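Glucose-6-phosphate isomerase like protein (Thermus thermophilus, PDB 1WIW) probably acts as a sugar-phosphate isomerase interconverting glucose-6-phosphate or mannose-6-phosphate with fructose-6-phosphate. Local coordinates at residues R2-E7 with A266-L271; A178-F183 with S189-P194. One frame throughout, in Å; residues are numbered along the deposited sequence.

Contact 1. Residues R2-E7 with A266-L271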
loop_
_atom_site.group_PDB
_atom_site.type_symbol
_atom_site.label_atom_id
_atom_site.label_comp_id
_atom_site.label_asym_id
_atom_site.label_seq_id
_atom_site.Cartn_x
_atom_site.Cartn_y
_atom_site.Cartn_z
ATOM N N ARG B 2 -27.586 14.991 -5.297
ATOM C CA ARG B 2 -27.692 14.921 -6.750
ATOM C C ARG B 2 -28.205 13.562 -7.224
ATOM O O ARG B 2 -27.943 12.530 -6.600
ATOM C CB ARG B 2 -26.338 15.245 -7.390
ATOM C CG ARG B 2 -25.831 16.650 -7.031
ATOM C CD ARG B 2 -24.546 17.006 -7.758
ATOM N NE ARG B 2 -24.120 18.374 -7.466
ATOM C CZ ARG B 2 -23.585 18.767 -6.314
ATOM N NH1 ARG B 2 -23.236 20.035 -6.140
ATOM N NH2 ARG B 2 -23.380 17.892 -5.340
ATOM N N ASP B 3 -28.948 13.583 -8.328
ATOM C CA ASP B 3 -29.546 12.385 -8.906
ATOM C C ASP B 3 -28.784 11.962 -10.160
ATOM O O ASP B 3 -28.729 12.698 -11.141
ATOM C CB ASP B 3 -31.018 12.680 -9.226
ATOM C CG ASP B 3 -31.761 11.481 -9.791
ATOM O OD1 ASP B 3 -33.009 11.547 -9.862
ATOM O OD2 ASP B 3 -31.115 10.484 -10.171
ATOM N N LEU B 4 -28.191 10.772 -10.109
ATOM C CA LEU B 4 -27.415 10.238 -11.222
ATOM C C LEU B 4 -28.287 9.847 -12.409
ATOM O O LEU B 4 -27.783 9.410 -13.447
ATOM C CB LEU B 4 -26.586 9.031 -10.753
ATOM C CG LEU B 4 -25.551 9.364 -9.664
ATOM C CD1 LEU B 4 -24.838 8.094 -9.198
ATOM C CD2 LEU B 4 -24.543 10.376 -10.212
ATOM N N ASP B 5 -29.599 10.007 -12.262
ATOM C CA ASP B 5 -30.505 9.683 -13.348
ATOM C C ASP B 5 -31.109 10.941 -13.989
ATOM O O ASP B 5 -32.051 10.860 -14.779
ATOM C CB ASP B 5 -31.577 8.701 -12.855
ATOM C CG ASP B 5 -31.006 7.298 -12.618
ATOM O OD1 ASP B 5 -31.630 6.484 -11.913
ATOM O OD2 ASP B 5 -29.918 7.004 -13.153
ATOM N N ARG B 6 -30.547 12.103 -13.650
ATOM C CA ARG B 6 -30.979 13.374 -14.232
ATOM C C ARG B 6 -29.828 13.867 -15.112
ATOM O O ARG B 6 -28.673 13.928 -14.673
ATOM C CB ARG B 6 -31.309 14.407 -13.139
ATOM C CG ARG B 6 -32.662 14.167 -12.446
ATOM C CD ARG B 6 -32.911 15.166 -11.315
ATOM N NE ARG B 6 -33.011 16.549 -11.784
ATOM C CZ ARG B 6 -34.152 17.173 -12.065
ATOM N NH1 ARG B 6 -34.131 18.432 -12.487
ATOM N NH2 ARG B 6 -35.313 16.548 -11.918
ATOM N N GLU B 7 -30.147 14.224 -16.352
ATOM C CA GLU B 7 -29.136 14.653 -17.306
ATOM C C GLU B 7 -28.262 15.847 -16.927
ATOM O O GLU B 7 -27.067 15.852 -17.227
ATOM C CB GLU B 7 -29.778 14.923 -18.668
ATOM C CG GLU B 7 -28.780 14.840 -19.817
ATOM C CD GLU B 7 -29.367 15.276 -21.146
ATOM O OE1 GLU B 7 -30.496 14.852 -21.470
ATOM O OE2 GLU B 7 -28.690 16.038 -21.869
ATOM N N ALA B 266 -16.141 5.587 -9.251
ATOM C CA ALA B 266 -15.447 6.823 -8.914
ATOM C C ALA B 266 -15.994 7.967 -9.768
ATOM O O ALA B 266 -16.119 9.094 -9.296
ATOM C CB ALA B 266 -13.950 6.660 -9.152
ATOM N N TYR B 267 -16.316 7.663 -11.026
ATOM C CA TYR B 267 -16.866 8.653 -11.956
ATOM C C TYR B 267 -18.173 9.219 -11.404
ATOM O O TYR B 267 -18.356 10.441 -11.325
ATOM C CB TYR B 267 -17.135 8.002 -13.320
ATOM C CG TYR B 267 -17.872 8.892 -14.310
ATOM C CD1 TYR B 267 -17.201 9.881 -15.036
ATOM C CD2 TYR B 267 -19.249 8.772 -14.486
ATOM C CE1 TYR B 267 -17.892 10.735 -15.914
ATOM C CE2 TYR B 267 -19.949 9.619 -15.357
ATOM C CZ TYR B 267 -19.268 10.596 -16.063
ATOM O OH TYR B 267 -19.974 11.447 -16.892
ATOM N N TYR B 268 -19.084 8.319 -11.039
ATOM C CA TYR B 268 -20.376 8.713 -10.486
ATOM C C TYR B 268 -20.246 9.414 -9.133
ATOM O O TYR B 268 -21.014 10.328 -8.835
ATOM C CB TYR B 268 -21.297 7.492 -10.366
ATOM C CG TYR B 268 -21.772 6.981 -11.710
ATOM C CD1 TYR B 268 -21.535 5.661 -12.108
ATOM C CD2 TYR B 268 -22.427 7.836 -12.608
ATOM C CE1 TYR B 268 -21.935 5.201 -13.378
ATOM C CE2 TYR B 268 -22.829 7.389 -13.874
ATOM C CZ TYR B 268 -22.577 6.076 -14.253
ATOM O OH TYR B 268 -22.933 5.651 -15.517
ATOM N N LEU B 269 -19.276 9.008 -8.318
ATOM C CA LEU B 269 -19.106 9.654 -7.020
ATOM C C LEU B 269 -18.722 11.120 -7.224
ATOM O O LEU B 269 -19.218 12.004 -6.526
ATOM C CB LEU B 269 -18.039 8.934 -6.186
ATOM C CG LEU B 269 -17.748 9.519 -4.795
ATOM C CD1 LEU B 269 -19.035 9.631 -3.976
ATOM C CD2 LEU B 269 -16.750 8.635 -4.077
ATOM N N ALA B 270 -17.838 11.382 -8.183
ATOM C CA ALA B 270 -17.433 12.754 -8.471
ATOM C C ALA B 270 -18.671 13.570 -8.844
ATOM O O ALA B 270 -18.836 14.706 -8.385
ATOM C CB ALA B 270 -16.425 12.782 -9.619
ATOM N N LEU B 271 -19.542 12.987 -9.669
ATOM C CA LEU B 271 -20.763 13.676 -10.078
ATOM C C LEU B 271 -21.640 13.966 -8.864
ATOM O O LEU B 271 -22.273 15.021 -8.788
ATOM C CB LEU B 271 -21.541 12.849 -11.113
ATOM C CG LEU B 271 -20.817 12.587 -12.443
ATOM C CD1 LEU B 271 -21.805 12.039 -13.471
ATOM C CD2 LEU B 271 -20.201 13.880 -12.962
#
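A type I beta turn from Asp-3 to Arg-6, in the N-terminal loop, sets Leu-4 against Tyr-268 and Leu-271 on helix 251-272 of the C-terminal SIS domain. An Asx turn reinforces it: Asp-5 N gives a 2.6 Å bond to Asp-3 OD2, reaching the oxygen from above the carboxylate plane. Leu-4 carries most of the contact, and its two methyls share the work. CD1 sits 3.8 Å from Tyr-268 CB, near the root of the ring, while CD2 reaches Leu-271 CB at 4.0 Å; the fork therefore spans one helical turn. Its CG lies beside the backbone N (chi1 -62°), and the extended chi2 sends CD1 onward to the tyrosine. Tyr-10 also packs on Tyr-268 and Leu-271, and the Tyr-268 hydroxyl is bonded to Leu-142 O. Cutting Leu-4 back to an alanine would probably open a gap between loop and helix, leaving Tyr-268 CB and Leu-271 CB without their methyl partners. On the exposed side Arg-2 stretches out from CG to NE over the C-terminal end of the helix: its NH2 is hydrogen-bonded to Leu-272 O, and its CD lies 3.2 Å from Leu-271 O.

Contact 2. Residues A178-F183 with S189-P194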
loop_
_atom_site.group_PDB
_atom_site.type_symbol
_atom_site.label_atom_id
_atom_site.label_comp_id
_atom_site.label_asym_id
_atom_site.label_seq_id
_atom_site.Cartn_x
_atom_site.Cartn_y
_atom_site.Cartn_z
ATOM N N ALA B 178 -4.634 0.543 -6.594
ATOM C CA ALA B 178 -5.059 1.073 -7.884
ATOM C C ALA B 178 -6.446 1.715 -7.784
ATOM O O ALA B 178 -6.714 2.733 -8.430
ATOM C CB ALA B 178 -5.070 -0.043 -8.934
ATOM N N VAL B 179 -7.329 1.112 -6.989
ATOM C CA VAL B 179 -8.674 1.647 -6.817
ATOM C C VAL B 179 -8.629 2.902 -5.954
ATOM O O VAL B 179 -9.376 3.855 -6.191
ATOM C CB VAL B 179 -9.633 0.608 -6.189
ATOM C CG1 VAL B 179 -10.959 1.275 -5.824
ATOM C CG2 VAL B 179 -9.901 -0.530 -7.192
ATOM N N GLN B 180 -7.755 2.905 -4.951
ATOM C CA GLN B 180 -7.604 4.077 -4.087
ATOM C C GLN B 180 -7.216 5.246 -4.991
ATOM O O GLN B 180 -7.694 6.371 -4.821
ATOM C CB GLN B 180 -6.499 3.842 -3.051
ATOM C CG GLN B 180 -6.318 4.976 -2.042
ATOM C CD GLN B 180 -5.218 4.683 -1.029
ATOM O OE1 GLN B 180 -5.161 5.295 0.044
ATOM N NE2 GLN B 180 -4.332 3.757 -1.369
ATOM N N THR B 181 -6.346 4.962 -5.959
ATOM C CA THR B 181 -5.887 5.971 -6.910
ATOM C C THR B 181 -7.016 6.455 -7.817
ATOM O O THR B 181 -7.096 7.648 -8.138
ATOM C CB THR B 181 -4.722 5.422 -7.764
ATOM O OG1 THR B 181 -3.534 5.380 -6.965
ATOM C CG2 THR B 181 -4.468 6.295 -8.989
ATOM N N LEU B 182 -7.886 5.538 -8.235
ATOM C CA LEU B 182 -9.012 5.913 -9.091
ATOM C C LEU B 182 -9.935 6.892 -8.366
ATOM O O LEU B 182 -10.407 7.862 -8.953
ATOM C CB LEU B 182 -9.818 4.673 -9.507
ATOM C CG LEU B 182 -9.253 3.849 -10.668
ATOM C CD1 LEU B 182 -10.000 2.532 -10.795
ATOM C CD2 LEU B 182 -9.361 4.658 -11.960
ATOM N N PHE B 183 -10.188 6.638 -7.086
ATOM C CA PHE B 183 -11.067 7.506 -6.309
ATOM C C PHE B 183 -10.478 8.877 -6.010
ATOM O O PHE B 183 -11.211 9.852 -5.816
ATOM C CB PHE B 183 -11.494 6.798 -5.024
ATOM C CG PHE B 183 -12.681 5.896 -5.220
ATOM C CD1 PHE B 183 -13.968 6.355 -4.962
ATOM C CD2 PHE B 183 -12.520 4.629 -5.768
ATOM C CE1 PHE B 183 -15.084 5.569 -5.256
ATOM C CE2 PHE B 183 -13.625 3.832 -6.066
ATOM C CZ PHE B 183 -14.910 4.305 -5.809
ATOM N N SER B 189 -11.654 12.162 -4.146
ATOM C CA SER B 189 -11.985 11.793 -2.774
ATOM C C SER B 189 -10.982 10.861 -2.111
ATOM O O SER B 189 -10.284 10.092 -2.767
ATOM C CB SER B 189 -13.376 11.142 -2.728
ATOM O OG SER B 189 -14.375 12.026 -3.219
ATOM N N LEU B 190 -10.944 10.936 -0.788
ATOM C CA LEU B 190 -10.050 10.140 0.030
ATOM C C LEU B 190 -10.624 8.744 0.277
ATOM O O LEU B 190 -11.833 8.576 0.385
ATOM C CB LEU B 190 -9.846 10.850 1.372
ATOM C CG LEU B 190 -8.879 10.260 2.395
ATOM C CD1 LEU B 190 -7.460 10.394 1.873
ATOM C CD2 LEU B 190 -9.024 10.994 3.731
ATOM N N SER B 191 -9.742 7.752 0.357
ATOM C CA SER B 191 -10.117 6.372 0.640
ATOM C C SER B 191 -8.873 5.712 1.211
ATOM O O SER B 191 -7.784 6.289 1.161
ATOM C CB SER B 191 -10.562 5.632 -0.629
ATOM O OG SER B 191 -9.504 5.505 -1.566
ATOM N N LEU B 192 -9.016 4.521 1.776
ATOM C CA LEU B 192 -7.835 3.857 2.305
ATOM C C LEU B 192 -7.801 2.376 2.020
ATOM O O LEU B 192 -8.790 1.774 1.601
ATOM C CB LEU B 192 -7.690 4.063 3.812
ATOM C CG LEU B 192 -8.563 3.208 4.719
ATOM C CD1 LEU B 192 -7.902 3.072 6.091
ATOM C CD2 LEU B 192 -9.939 3.830 4.816
ATOM N N THR B 193 -6.634 1.808 2.285
ATOM C CA THR B 193 -6.355 0.403 2.078
ATOM C C THR B 193 -5.789 -0.170 3.368
ATOM O O THR B 193 -5.164 0.543 4.154
ATOM C CB THR B 193 -5.303 0.241 0.967
ATOM O OG1 THR B 193 -5.898 0.576 -0.293
ATOM C CG2 THR B 193 -4.765 -1.176 0.924
ATOM N N PRO B 194 -6.023 -1.463 3.618
ATOM C CA PRO B 194 -5.481 -2.049 4.846
ATOM C C PRO B 194 -4.019 -2.407 4.603
ATOM O O PRO B 194 -3.556 -2.411 3.464
ATOM C CB PRO B 194 -6.355 -3.278 5.055
ATOM C CG PRO B 194 -6.674 -3.696 3.648
ATOM C CD PRO B 194 -6.977 -2.379 2.968
HETATM O O HOH W 1 -8.726 7.778 -2.773
#
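Phe-183 and Ser-189 form the tight end of this contact, where the chain leaves helix 174-185 and doubles back along its side. Ser-189 N donates a nearly straight 2.9 Å bond to Phe-183 O, with an N-H...O angle of 169°. Next to it one water stitches helix to loop: it donates to Gln-180 O at 2.7 Å and to Ser-189 O at 2.8 Å, and accepts from Ser-191 OG at 2.7 Å. With chi1 at 64°, Ser-191 OG stands between its own backbone N and carbonyl carbon, facing the helix, and also touches Gln-180 CG at 3.3 Å. Three polar groups buried in the fold are thus served by a single solvent molecule. Things slacken toward Thr-193, which is partly exposed: the Gln-180 chain, extended beyond CG, crosses it at a slant, and Thr-193 OG1 is covered without a partner in the model. Across the dimer interface Gln-180 packs on Thr-193 of the second subunit, and Leu-192 meets Leu-192 of that subunit. Leu-192 makes backbone hydrogen bonds to Pro-165 and Phe-167, tying the loop to strand 164-168, while the Phe-183 ring turns away from the loop to meet Phe-167 and, on helix 251-272, Thr-265 and Leu-269.

How the contacts relate
Helix 251-272 connects the two contacts, whose centres lie about 19 Å apart. In contact 1 it receives the N-terminal loop through Tyr-268 and Leu-271; Leu-269, directed away from that loop, reaches contact 2 instead, its CD2 packing 3.7 Å from Phe-183 CE1. Ala-266 adds a second touch, with CB 3.7 Å from Leu-182 O. Contact 1 joins segments 259 residues apart and its centre is about 20 Å from that of the chain, whereas contact 2 is a local return of the chain, about 10 Å from the same point. The second subunit packs against contact 2 but does not touch the segments of contact 1.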